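Local coordinates for protein glucose-6-phosphate isomerase (Plasmodium falciparum, PDB 3QKI) that probably interconverts alpha-D-glucose 6-phosphate and beta-D-fructose 6-phosphate, the second step of glycolysis, at residues Thr243-Thr253 / His281-Thr292. Numbering follows the deposited sequence.
Sequences TLVIIISKTFT and HMVAVSTNLKLT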
loop_
_atom_site.group_PDB
_atom_site.type_symbol
_atom_site.label_atom_id
_atom_site.label_comp_id
_atom_site.label_asym_id
_atom_site.label_seq_id
_atom_site.Cartn_x
_atom_site.Cartn_y
_atom_site.Cartn_z
ATOM N N THR A 243 25.731 5.199 -14.051
ATOM C CA THR A 243 24.780 4.152 -13.689
ATOM C C THR A 243 25.225 2.692 -13.800
ATOM O O THR A 243 25.593 2.231 -14.878
ATOM C CB THR A 243 23.484 4.413 -14.478
ATOM O OG1 THR A 243 23.115 5.790 -14.313
ATOM C CG2 THR A 243 22.327 3.490 -14.063
ATOM N N LEU A 244 25.081 1.959 -12.693
ATOM C CA LEU A 244 25.288 0.516 -12.617
ATOM C C LEU A 244 23.887 -0.128 -12.697
ATOM O O LEU A 244 22.964 0.327 -12.034
ATOM C CB LEU A 244 25.993 0.113 -11.315
ATOM C CG LEU A 244 26.340 -1.387 -11.194
ATOM C CD1 LEU A 244 27.439 -1.790 -12.159
ATOM C CD2 LEU A 244 26.699 -1.754 -9.788
ATOM N N VAL A 245 23.721 -1.142 -13.548
ATOM C CA VAL A 245 22.463 -1.834 -13.717
ATOM C C VAL A 245 22.592 -3.266 -13.179
ATOM O O VAL A 245 23.482 -4.008 -13.605
ATOM C CB VAL A 245 22.029 -1.787 -15.196
ATOM C CG1 VAL A 245 20.735 -2.544 -15.424
ATOM C CG2 VAL A 245 21.901 -0.340 -15.684
ATOM N N ILE A 246 21.718 -3.639 -12.241
ATOM C CA ILE A 246 21.691 -4.990 -11.652
ATOM C C ILE A 246 20.428 -5.702 -12.123
ATOM O O ILE A 246 19.333 -5.244 -11.809
ATOM C CB ILE A 246 21.820 -4.992 -10.108
ATOM C CG1 ILE A 246 23.040 -4.166 -9.647
ATOM C CG2 ILE A 246 21.838 -6.442 -9.540
ATOM C CD1 ILE A 246 23.193 -4.029 -8.111
ATOM N N ILE A 247 20.584 -6.818 -12.879
ATOM C CA ILE A 247 19.467 -7.600 -13.393
ATOM C C ILE A 247 19.309 -8.847 -12.510
ATOM O O ILE A 247 20.220 -9.680 -12.430
ATOM C CB ILE A 247 19.635 -7.925 -14.898
ATOM C CG1 ILE A 247 19.936 -6.631 -15.708
ATOM C CG2 ILE A 247 18.376 -8.606 -15.437
ATOM C CD1 ILE A 247 20.744 -6.888 -16.998
ATOM N N ILE A 248 18.159 -8.952 -11.832
ATOM C CA ILE A 248 17.881 -10.028 -10.882
ATOM C C ILE A 248 16.818 -10.961 -11.414
ATOM O O ILE A 248 15.648 -10.575 -11.534
ATOM C CB ILE A 248 17.535 -9.475 -9.478
ATOM C CG1 ILE A 248 18.647 -8.508 -8.977
ATOM C CG2 ILE A 248 17.361 -10.674 -8.496
ATOM C CD1 ILE A 248 18.207 -7.368 -8.252
ATOM N N SER A 249 17.238 -12.200 -11.751
ATOM C CA SER A 249 16.356 -13.243 -12.298
ATOM C C SER A 249 17.098 -14.558 -12.245
ATOM O O SER A 249 18.134 -14.694 -12.908
ATOM C CB SER A 249 15.959 -12.932 -13.749
ATOM O OG SER A 249 15.301 -14.038 -14.338
ATOM N N LYS A 250 16.562 -15.539 -11.494
ATOM C CA LYS A 250 17.213 -16.856 -11.409
ATOM C C LYS A 250 17.466 -17.481 -12.810
ATOM O O LYS A 250 18.594 -17.859 -13.128
ATOM C CB LYS A 250 16.389 -17.794 -10.510
ATOM C CG LYS A 250 17.036 -19.160 -10.243
ATOM C CD LYS A 250 18.268 -19.093 -9.347
ATOM C CE LYS A 250 18.563 -20.415 -8.660
ATOM N NZ LYS A 250 19.050 -21.456 -9.613
ATOM N N THR A 251 16.422 -17.538 -13.652
ATOM C CA THR A 251 16.492 -18.122 -14.994
ATOM C C THR A 251 17.072 -17.199 -16.070
ATOM O O THR A 251 17.486 -17.685 -17.120
ATOM C CB THR A 251 15.092 -18.566 -15.421
ATOM O OG1 THR A 251 14.231 -17.427 -15.492
ATOM C CG2 THR A 251 14.508 -19.632 -14.490
ATOM N N PHE A 252 17.003 -15.867 -15.855
ATOM C CA PHE A 252 17.399 -14.849 -16.819
ATOM C C PHE A 252 16.481 -14.916 -18.033
ATOM O O PHE A 252 16.870 -14.494 -19.116
ATOM C CB PHE A 252 18.911 -14.892 -17.172
ATOM C CG PHE A 252 19.569 -13.536 -17.045
ATOM C CD1 PHE A 252 19.598 -12.874 -15.825
ATOM C CD2 PHE A 252 20.185 -12.932 -18.142
ATOM C CE1 PHE A 252 20.219 -11.633 -15.705
ATOM C CE2 PHE A 252 20.803 -11.679 -18.016
ATOM C CZ PHE A 252 20.796 -11.032 -16.807
ATOM N N THR A 253 15.234 -15.437 -17.831
ATOM C CA THR A 253 14.210 -15.539 -18.883
ATOM C C THR A 253 12.889 -14.910 -18.443
ATOM O O THR A 253 11.985 -14.786 -19.258
ATOM C CB THR A 253 13.982 -16.986 -19.352
ATOM O OG1 THR A 253 13.503 -17.765 -18.266
ATOM C CG2 THR A 253 15.210 -17.619 -19.985
ATOM N N HIS A 281 29.098 -1.644 -16.650
ATOM C CA HIS A 281 27.841 -1.061 -16.159
ATOM C C HIS A 281 26.700 -2.070 -15.890
ATOM O O HIS A 281 25.588 -1.665 -15.520
ATOM C CB HIS A 281 27.375 0.037 -17.138
ATOM C CG HIS A 281 28.244 1.268 -17.083
ATOM N ND1 HIS A 281 27.779 2.457 -16.550
ATOM C CD2 HIS A 281 29.524 1.448 -17.485
ATOM C CE1 HIS A 281 28.788 3.314 -16.639
ATOM N NE2 HIS A 281 29.851 2.757 -17.211
ATOM N N MET A 282 26.951 -3.360 -16.117
ATOM C CA MET A 282 25.933 -4.399 -15.964
ATOM C C MET A 282 26.348 -5.532 -15.071
ATOM O O MET A 282 27.449 -6.075 -15.199
ATOM C CB MET A 282 25.537 -4.967 -17.331
ATOM C CG MET A 282 25.095 -3.914 -18.316
ATOM S SD MET A 282 24.396 -4.637 -19.789
ATOM C CE MET A 282 22.708 -4.353 -19.468
ATOM N N VAL A 283 25.463 -5.887 -14.142
ATOM C CA VAL A 283 25.642 -7.029 -13.264
ATOM C C VAL A 283 24.387 -7.911 -13.245
ATOM O O VAL A 283 23.273 -7.425 -13.517
ATOM C CB VAL A 283 26.322 -6.784 -11.886
ATOM C CG1 VAL A 283 27.004 -5.438 -11.804
ATOM C CG2 VAL A 283 25.390 -6.994 -10.719
ATOM N N ALA A 284 24.567 -9.215 -13.001
ATOM C CA ALA A 284 23.410 -10.090 -12.914
ATOM C C ALA A 284 23.400 -10.863 -11.628
ATOM O O ALA A 284 24.447 -11.232 -11.110
ATOM C CB ALA A 284 23.381 -11.053 -14.094
ATOM N N VAL A 285 22.202 -11.124 -11.107
ATOM C CA VAL A 285 22.023 -11.989 -9.954
ATOM C C VAL A 285 21.182 -13.083 -10.570
ATOM O O VAL A 285 20.006 -12.857 -10.888
ATOM C CB VAL A 285 21.376 -11.321 -8.721
ATOM C CG1 VAL A 285 21.106 -12.354 -7.638
ATOM C CG2 VAL A 285 22.272 -10.201 -8.174
ATOM N N SER A 286 21.843 -14.220 -10.896
ATOM C CA SER A 286 21.237 -15.318 -11.649
ATOM C C SER A 286 22.120 -16.577 -11.599
ATOM O O SER A 286 23.284 -16.510 -11.196
ATOM C CB SER A 286 21.144 -14.911 -13.122
ATOM O OG SER A 286 20.491 -15.873 -13.934
ATOM N N THR A 287 21.593 -17.710 -12.118
ATOM C CA THR A 287 22.413 -18.939 -12.231
ATOM C C THR A 287 22.505 -19.354 -13.673
ATOM O O THR A 287 23.230 -20.302 -14.003
ATOM C CB THR A 287 21.865 -20.053 -11.370
ATOM O OG1 THR A 287 20.491 -20.243 -11.712
ATOM C CG2 THR A 287 22.008 -19.737 -9.909
ATOM N N ASN A 288 21.766 -18.662 -14.542
ATOM C CA ASN A 288 21.825 -19.031 -15.941
ATOM C C ASN A 288 23.031 -18.349 -16.576
ATOM O O ASN A 288 22.913 -17.264 -17.156
ATOM C CB ASN A 288 20.536 -18.699 -16.651
ATOM C CG ASN A 288 20.455 -19.337 -18.015
ATOM O OD1 ASN A 288 21.469 -19.551 -18.706
ATOM N ND2 ASN A 288 19.247 -19.650 -18.427
ATOM N N LEU A 289 24.196 -18.994 -16.465
ATOM C CA LEU A 289 25.444 -18.449 -16.974
ATOM C C LEU A 289 25.492 -18.335 -18.484
ATOM O O LEU A 289 26.133 -17.421 -19.002
ATOM C CB LEU A 289 26.664 -19.170 -16.381
ATOM C CG LEU A 289 26.784 -19.146 -14.848
ATOM C CD1 LEU A 289 27.890 -20.025 -14.375
ATOM C CD2 LEU A 289 27.002 -17.742 -14.326
ATOM N N LYS A 290 24.767 -19.212 -19.192
ATOM C CA LYS A 290 24.669 -19.192 -20.652
ATOM C C LYS A 290 23.980 -17.881 -21.100
ATOM O O LYS A 290 24.457 -17.206 -22.016
ATOM C CB LYS A 290 23.853 -20.419 -21.135
ATOM C CG LYS A 290 23.590 -20.464 -22.641
ATOM C CD LYS A 290 22.522 -21.486 -22.989
ATOM C CE LYS A 290 22.348 -21.675 -24.479
ATOM N NZ LYS A 290 21.538 -20.586 -25.090
ATOM N N LEU A 291 22.855 -17.548 -20.445
ATOM C CA LEU A 291 22.056 -16.358 -20.773
ATOM C C LEU A 291 22.653 -15.043 -20.323
ATOM O O LEU A 291 22.587 -14.073 -21.072
ATOM C CB LEU A 291 20.586 -16.530 -20.407
ATOM C CG LEU A 291 19.840 -17.596 -21.244
ATOM C CD1 LEU A 291 18.405 -17.588 -20.923
ATOM C CD2 LEU A 291 19.965 -17.346 -22.754
ATOM N N THR A 292 23.336 -15.028 -19.169
ATOM C CA THR A 292 24.043 -13.816 -18.729
ATOM C C THR A 292 25.186 -13.519 -19.721
ATOM O O THR A 292 25.386 -12.369 -20.107
ATOM C CB THR A 292 24.508 -13.936 -17.268
ATOM O OG1 THR A 292 25.359 -15.074 -17.131
ATOM C CG2 THR A 292 23.347 -14.013 -16.289
#
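F252 and T292 meet at the tightly packed end of this contact: CG2 of T292 sits over the centre of the phenyl ring, 3.6 Å from its centroid and almost on the ring normal. A284 CB approaches the same ring obliquely, 3.6 Å from F252 CE1, while M258 and I297 add further contacts. Strands 243-248 and 282-285 run parallel, and their backbone ladder continues to S249 N, which donates to V285 O. I246 and V283 lie side by side (CG2 to CG2 3.8 Å) on the face covered by helix 318-328; V245, I247 and M282 lie on the other face, where V245 and M282 touch helix 255-268. This is the parallel sheet of one of the SIS (sugar isomerase) domains of the GPI family, and the loop leaving strand 243-248 carries S249, K250 and T251 of the fructose 6-phosphate site. A chi1 of -176° swings S286 OG away from its own N to the carbonyls, 2.8 Å from S249 O and 2.9 Å from K250 O; it accepts from N288 N in an ST turn. N288 N-caps helix 289-295: OD1 accepts a hydrogen bond from L291 N, while ND2 reaches across to T251 O (2.9 Å). The solvent side is looser and more polar. T287 N donates almost straight to K250 O, and the K250 chain, bent at chi2 and chi4, curls back until NZ donates to T287 OG1 at 2.8 Å. One pair is tight although T253 is exposed: T253 CG2 to L291 CD1, 3.3 Å.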